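Local structure of sugar-binding transport ATP-binding protein (Pyrococcus horikoshii, 1V43) at residues M304-V317 against P344-D358. The protein probably binds and hydrolyses ATP as the ATPase subunit of an ABC transporter that takes up sugars. Sequence-based numbering, arbitrary orientation.
Sequences MKRTARLIGKVDFV and PIEPGREVKVIMDLD
In the OB-type TOBE region, strands 307-317 and 350-356 pair antiparallel within a five-stranded sheet, A308, L310 and G312 forming the hydrogen-bonded pairs with M355, V353 and V351. V351 N donates to G312 O at 2.6 Å, nearly along the C=O axis. On the buried face small A308 leaves room for L357, its CB 3.5 Å from L357 CD1, and L310 CD1 meets M355 CG; I266 of strand 264-267 packs on A308 and M355. On the other face the flexible thioether of M304 turns at chi3 (-78°), bringing CE onto I354 CG2, while the R309 guanidinium lays one face over the same isoleucine. D356 makes an Asx turn, its OD1 accepting from D358 N at 2.9 Å and also from a water shared with D358 OD1. Replacing D356 with an alanine would probably leave D358 N without its side-chain acceptor and the water with one acceptor fewer, freeing the turn to drift. Just before strand 350-356, G348 takes a positive phi (94°) that favours glycine in the type II turn 346-349, and its N reaches V314 O at 2.8 Å. At the opposite end, R306 NH2 and NE both grip D358 OD2, at 2.7 and 3.0 Å, in a salt bridge whose two hydrogen bonds are bent and weak.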
# COMPACT_ATOMS: atom_id res chain seq x y z
N MET A 304 24.25 -0.54 -13.58
CA MET A 304 24.91 0.20 -12.51
C MET A 304 26.37 0.47 -12.83
O MET A 304 27.14 -0.47 -13.08
CB MET A 304 24.80 -0.58 -11.19
CG MET A 304 23.38 -0.75 -10.69
SD MET A 304 23.27 -1.85 -9.27
CE MET A 304 23.40 -3.43 -10.11
N LYS A 305 26.77 1.74 -12.83
CA LYS A 305 28.15 2.11 -13.13
C LYS A 305 29.14 1.52 -12.13
O LYS A 305 30.06 0.80 -12.52
CB LYS A 305 28.31 3.63 -13.13
CG LYS A 305 27.45 4.39 -14.14
CD LYS A 305 27.63 5.89 -13.94
CE LYS A 305 26.68 6.72 -14.78
NZ LYS A 305 26.79 8.16 -14.40
N ARG A 306 28.95 1.82 -10.85
CA ARG A 306 29.83 1.33 -9.80
C ARG A 306 29.03 0.44 -8.84
O ARG A 306 27.96 0.82 -8.39
CB ARG A 306 30.44 2.51 -9.04
CG ARG A 306 30.96 3.59 -9.99
CD ARG A 306 31.73 4.68 -9.26
NE ARG A 306 30.92 5.31 -8.22
CZ ARG A 306 31.38 6.23 -7.38
NH1 ARG A 306 32.65 6.63 -7.45
NH2 ARG A 306 30.58 6.73 -6.45
N THR A 307 29.57 -0.74 -8.52
CA THR A 307 28.84 -1.67 -7.66
C THR A 307 29.64 -2.39 -6.59
O THR A 307 30.87 -2.37 -6.57
CB THR A 307 28.18 -2.75 -8.50
OG1 THR A 307 29.20 -3.46 -9.21
CG2 THR A 307 27.19 -2.14 -9.49
N ALA A 308 28.90 -3.04 -5.70
CA ALA A 308 29.47 -3.83 -4.61
C ALA A 308 28.68 -5.13 -4.58
O ALA A 308 27.46 -5.14 -4.77
CB ALA A 308 29.33 -3.09 -3.30
N ARG A 309 29.39 -6.23 -4.37
CA ARG A 309 28.79 -7.56 -4.31
C ARG A 309 28.84 -8.13 -2.88
O ARG A 309 29.71 -7.75 -2.08
CB ARG A 309 29.55 -8.52 -5.24
CG ARG A 309 28.96 -8.73 -6.63
CD ARG A 309 29.20 -7.57 -7.59
NE ARG A 309 28.71 -7.90 -8.93
CZ ARG A 309 28.65 -7.05 -9.95
NH1 ARG A 309 29.05 -5.80 -9.81
NH2 ARG A 309 28.18 -7.45 -11.13
N LEU A 310 27.91 -9.02 -2.56
CA LEU A 310 27.85 -9.68 -1.25
C LEU A 310 26.97 -10.90 -1.39
O LEU A 310 25.77 -10.79 -1.62
CB LEU A 310 27.24 -8.77 -0.17
CG LEU A 310 27.56 -7.28 -0.07
CD1 LEU A 310 26.71 -6.51 -1.08
CD2 LEU A 310 27.25 -6.78 1.33
N ILE A 311 27.56 -12.09 -1.27
CA ILE A 311 26.79 -13.31 -1.40
C ILE A 311 26.00 -13.58 -0.12
O ILE A 311 26.52 -13.43 0.99
CB ILE A 311 27.69 -14.52 -1.73
CG1 ILE A 311 28.22 -14.38 -3.17
CG2 ILE A 311 26.92 -15.83 -1.56
CD1 ILE A 311 29.03 -15.57 -3.67
N GLY A 312 24.74 -13.97 -0.28
CA GLY A 312 23.92 -14.24 0.88
C GLY A 312 22.82 -15.22 0.57
O GLY A 312 22.60 -15.55 -0.59
N LYS A 313 22.14 -15.69 1.60
CA LYS A 313 21.04 -16.63 1.42
C LYS A 313 19.71 -15.93 1.58
O LYS A 313 19.54 -15.07 2.45
CB LYS A 313 21.13 -17.79 2.42
CG LYS A 313 22.21 -18.80 2.10
CD LYS A 313 22.20 -19.96 3.08
CE LYS A 313 23.25 -21.00 2.72
NZ LYS A 313 23.24 -22.14 3.68
N VAL A 314 18.76 -16.31 0.73
CA VAL A 314 17.42 -15.76 0.77
C VAL A 314 16.69 -16.35 1.97
O VAL A 314 16.54 -17.56 2.06
CB VAL A 314 16.63 -16.14 -0.48
CG1 VAL A 314 15.22 -15.59 -0.38
CG2 VAL A 314 17.33 -15.62 -1.72
N ASP A 315 16.25 -15.49 2.87
CA ASP A 315 15.52 -15.92 4.05
C ASP A 315 14.01 -16.00 3.81
O ASP A 315 13.31 -16.81 4.43
CB ASP A 315 15.81 -14.96 5.19
CG ASP A 315 15.15 -15.38 6.48
OD1 ASP A 315 15.51 -16.46 7.00
OD2 ASP A 315 14.29 -14.64 6.97
N PHE A 316 13.49 -15.14 2.94
CA PHE A 316 12.06 -15.12 2.65
C PHE A 316 11.78 -14.33 1.38
O PHE A 316 12.53 -13.42 1.01
CB PHE A 316 11.28 -14.51 3.81
CG PHE A 316 9.79 -14.63 3.68
CD1 PHE A 316 9.16 -15.87 3.84
CD2 PHE A 316 9.00 -13.52 3.42
CE1 PHE A 316 7.77 -16.00 3.74
CE2 PHE A 316 7.60 -13.63 3.32
CZ PHE A 316 6.99 -14.87 3.48
N VAL A 317 10.68 -14.68 0.73
CA VAL A 317 10.30 -14.03 -0.50
C VAL A 317 8.84 -13.57 -0.53
O VAL A 317 7.94 -14.33 -0.19
CB VAL A 317 10.50 -14.99 -1.71
CG1 VAL A 317 10.11 -14.29 -3.02
CG2 VAL A 317 11.94 -15.48 -1.74
N PRO A 344 9.58 -15.65 -7.88
CA PRO A 344 9.40 -16.44 -6.64
C PRO A 344 10.54 -17.36 -6.22
O PRO A 344 10.28 -18.44 -5.69
CB PRO A 344 8.12 -17.23 -6.92
CG PRO A 344 7.37 -16.35 -7.87
CD PRO A 344 8.47 -15.92 -8.81
N ILE A 345 11.78 -16.95 -6.44
CA ILE A 345 12.93 -17.77 -6.05
C ILE A 345 12.66 -18.31 -4.65
O ILE A 345 12.01 -17.66 -3.84
CB ILE A 345 14.24 -16.95 -6.05
CG1 ILE A 345 14.27 -15.98 -4.87
CG2 ILE A 345 14.37 -16.17 -7.34
CD1 ILE A 345 15.60 -15.28 -4.73
N GLU A 346 13.15 -19.51 -4.37
CA GLU A 346 12.90 -20.14 -3.08
C GLU A 346 13.90 -19.87 -1.97
O GLU A 346 15.09 -19.67 -2.21
CB GLU A 346 12.77 -21.66 -3.27
CG GLU A 346 11.35 -22.12 -3.61
CD GLU A 346 11.27 -23.62 -3.78
OE1 GLU A 346 11.75 -24.35 -2.89
OE2 GLU A 346 10.71 -24.07 -4.81
N PRO A 347 13.41 -19.86 -0.72
CA PRO A 347 14.21 -19.61 0.48
C PRO A 347 15.32 -20.64 0.58
O PRO A 347 15.17 -21.77 0.11
CB PRO A 347 13.20 -19.76 1.61
CG PRO A 347 11.92 -19.34 0.98
CD PRO A 347 11.99 -20.02 -0.36
N GLY A 348 16.43 -20.24 1.19
CA GLY A 348 17.57 -21.14 1.34
C GLY A 348 18.58 -20.98 0.22
O GLY A 348 19.77 -21.20 0.42
N ARG A 349 18.11 -20.60 -0.97
CA ARG A 349 19.03 -20.43 -2.08
C ARG A 349 19.95 -19.24 -1.80
O ARG A 349 19.56 -18.29 -1.11
CB ARG A 349 18.28 -20.22 -3.39
CG ARG A 349 18.14 -18.77 -3.82
CD ARG A 349 18.45 -18.61 -5.32
NE ARG A 349 17.53 -19.36 -6.17
CZ ARG A 349 17.51 -19.30 -7.50
NH1 ARG A 349 18.37 -18.52 -8.14
NH2 ARG A 349 16.62 -20.01 -8.18
N GLU A 350 21.16 -19.30 -2.33
CA GLU A 350 22.14 -18.25 -2.15
C GLU A 350 22.08 -17.33 -3.37
O GLU A 350 21.79 -17.78 -4.48
CB GLU A 350 23.53 -18.88 -2.03
CG GLU A 350 24.42 -18.24 -0.99
CD GLU A 350 25.70 -19.02 -0.79
OE1 GLU A 350 26.45 -19.20 -1.78
OE2 GLU A 350 25.95 -19.46 0.36
N VAL A 351 22.32 -16.04 -3.15
CA VAL A 351 22.27 -15.06 -4.24
C VAL A 351 23.40 -14.04 -4.13
O VAL A 351 23.86 -13.74 -3.03
CB VAL A 351 20.92 -14.29 -4.25
CG1 VAL A 351 19.77 -15.25 -4.48
CG2 VAL A 351 20.72 -13.54 -2.93
N LYS A 352 23.84 -13.51 -5.26
CA LYS A 352 24.88 -12.49 -5.27
C LYS A 352 24.13 -11.17 -5.30
O LYS A 352 23.62 -10.78 -6.34
CB LYS A 352 25.77 -12.58 -6.51
CG LYS A 352 26.91 -13.58 -6.42
CD LYS A 352 27.68 -13.66 -7.75
CE LYS A 352 28.66 -14.83 -7.76
NZ LYS A 352 29.24 -15.07 -9.12
N VAL A 353 24.07 -10.50 -4.17
CA VAL A 353 23.38 -9.23 -4.11
C VAL A 353 24.29 -8.12 -4.62
O VAL A 353 25.43 -7.98 -4.17
CB VAL A 353 22.95 -8.91 -2.67
CG1 VAL A 353 22.27 -7.55 -2.64
CG2 VAL A 353 22.00 -9.99 -2.15
N ILE A 354 23.79 -7.34 -5.57
CA ILE A 354 24.56 -6.25 -6.15
C ILE A 354 24.01 -4.90 -5.72
O ILE A 354 22.87 -4.56 -6.04
CB ILE A 354 24.51 -6.31 -7.70
CG1 ILE A 354 24.77 -7.74 -8.18
CG2 ILE A 354 25.57 -5.39 -8.28
CD1 ILE A 354 24.80 -7.87 -9.69
N MET A 355 24.82 -4.13 -4.99
CA MET A 355 24.45 -2.80 -4.51
C MET A 355 24.94 -1.69 -5.45
O MET A 355 26.08 -1.72 -5.94
CB MET A 355 25.04 -2.53 -3.12
CG MET A 355 24.84 -3.63 -2.09
SD MET A 355 25.29 -3.07 -0.42
CE MET A 355 26.56 -1.85 -0.79
N ASP A 356 24.08 -0.69 -5.68
CA ASP A 356 24.46 0.44 -6.52
C ASP A 356 25.14 1.46 -5.60
O ASP A 356 24.48 2.18 -4.86
CB ASP A 356 23.23 1.10 -7.16
CG ASP A 356 23.61 2.19 -8.18
OD1 ASP A 356 24.71 2.79 -8.05
OD2 ASP A 356 22.82 2.45 -9.10
N LEU A 357 26.47 1.49 -5.68
CA LEU A 357 27.29 2.38 -4.87
C LEU A 357 26.94 3.86 -4.98
O LEU A 357 27.18 4.63 -4.05
CB LEU A 357 28.77 2.16 -5.20
CG LEU A 357 29.60 1.39 -4.17
CD1 LEU A 357 28.74 0.40 -3.40
CD2 LEU A 357 30.74 0.67 -4.87
N ASP A 358 26.37 4.26 -6.11
CA ASP A 358 26.01 5.66 -6.30
C ASP A 358 24.70 6.02 -5.60
O ASP A 358 24.36 7.20 -5.49
CB ASP A 358 25.91 5.96 -7.80
CG ASP A 358 27.28 6.05 -8.47
OD1 ASP A 358 27.40 5.64 -9.64
OD2 ASP A 358 28.24 6.54 -7.82
O HOH W 1 26.30 3.42 -10.28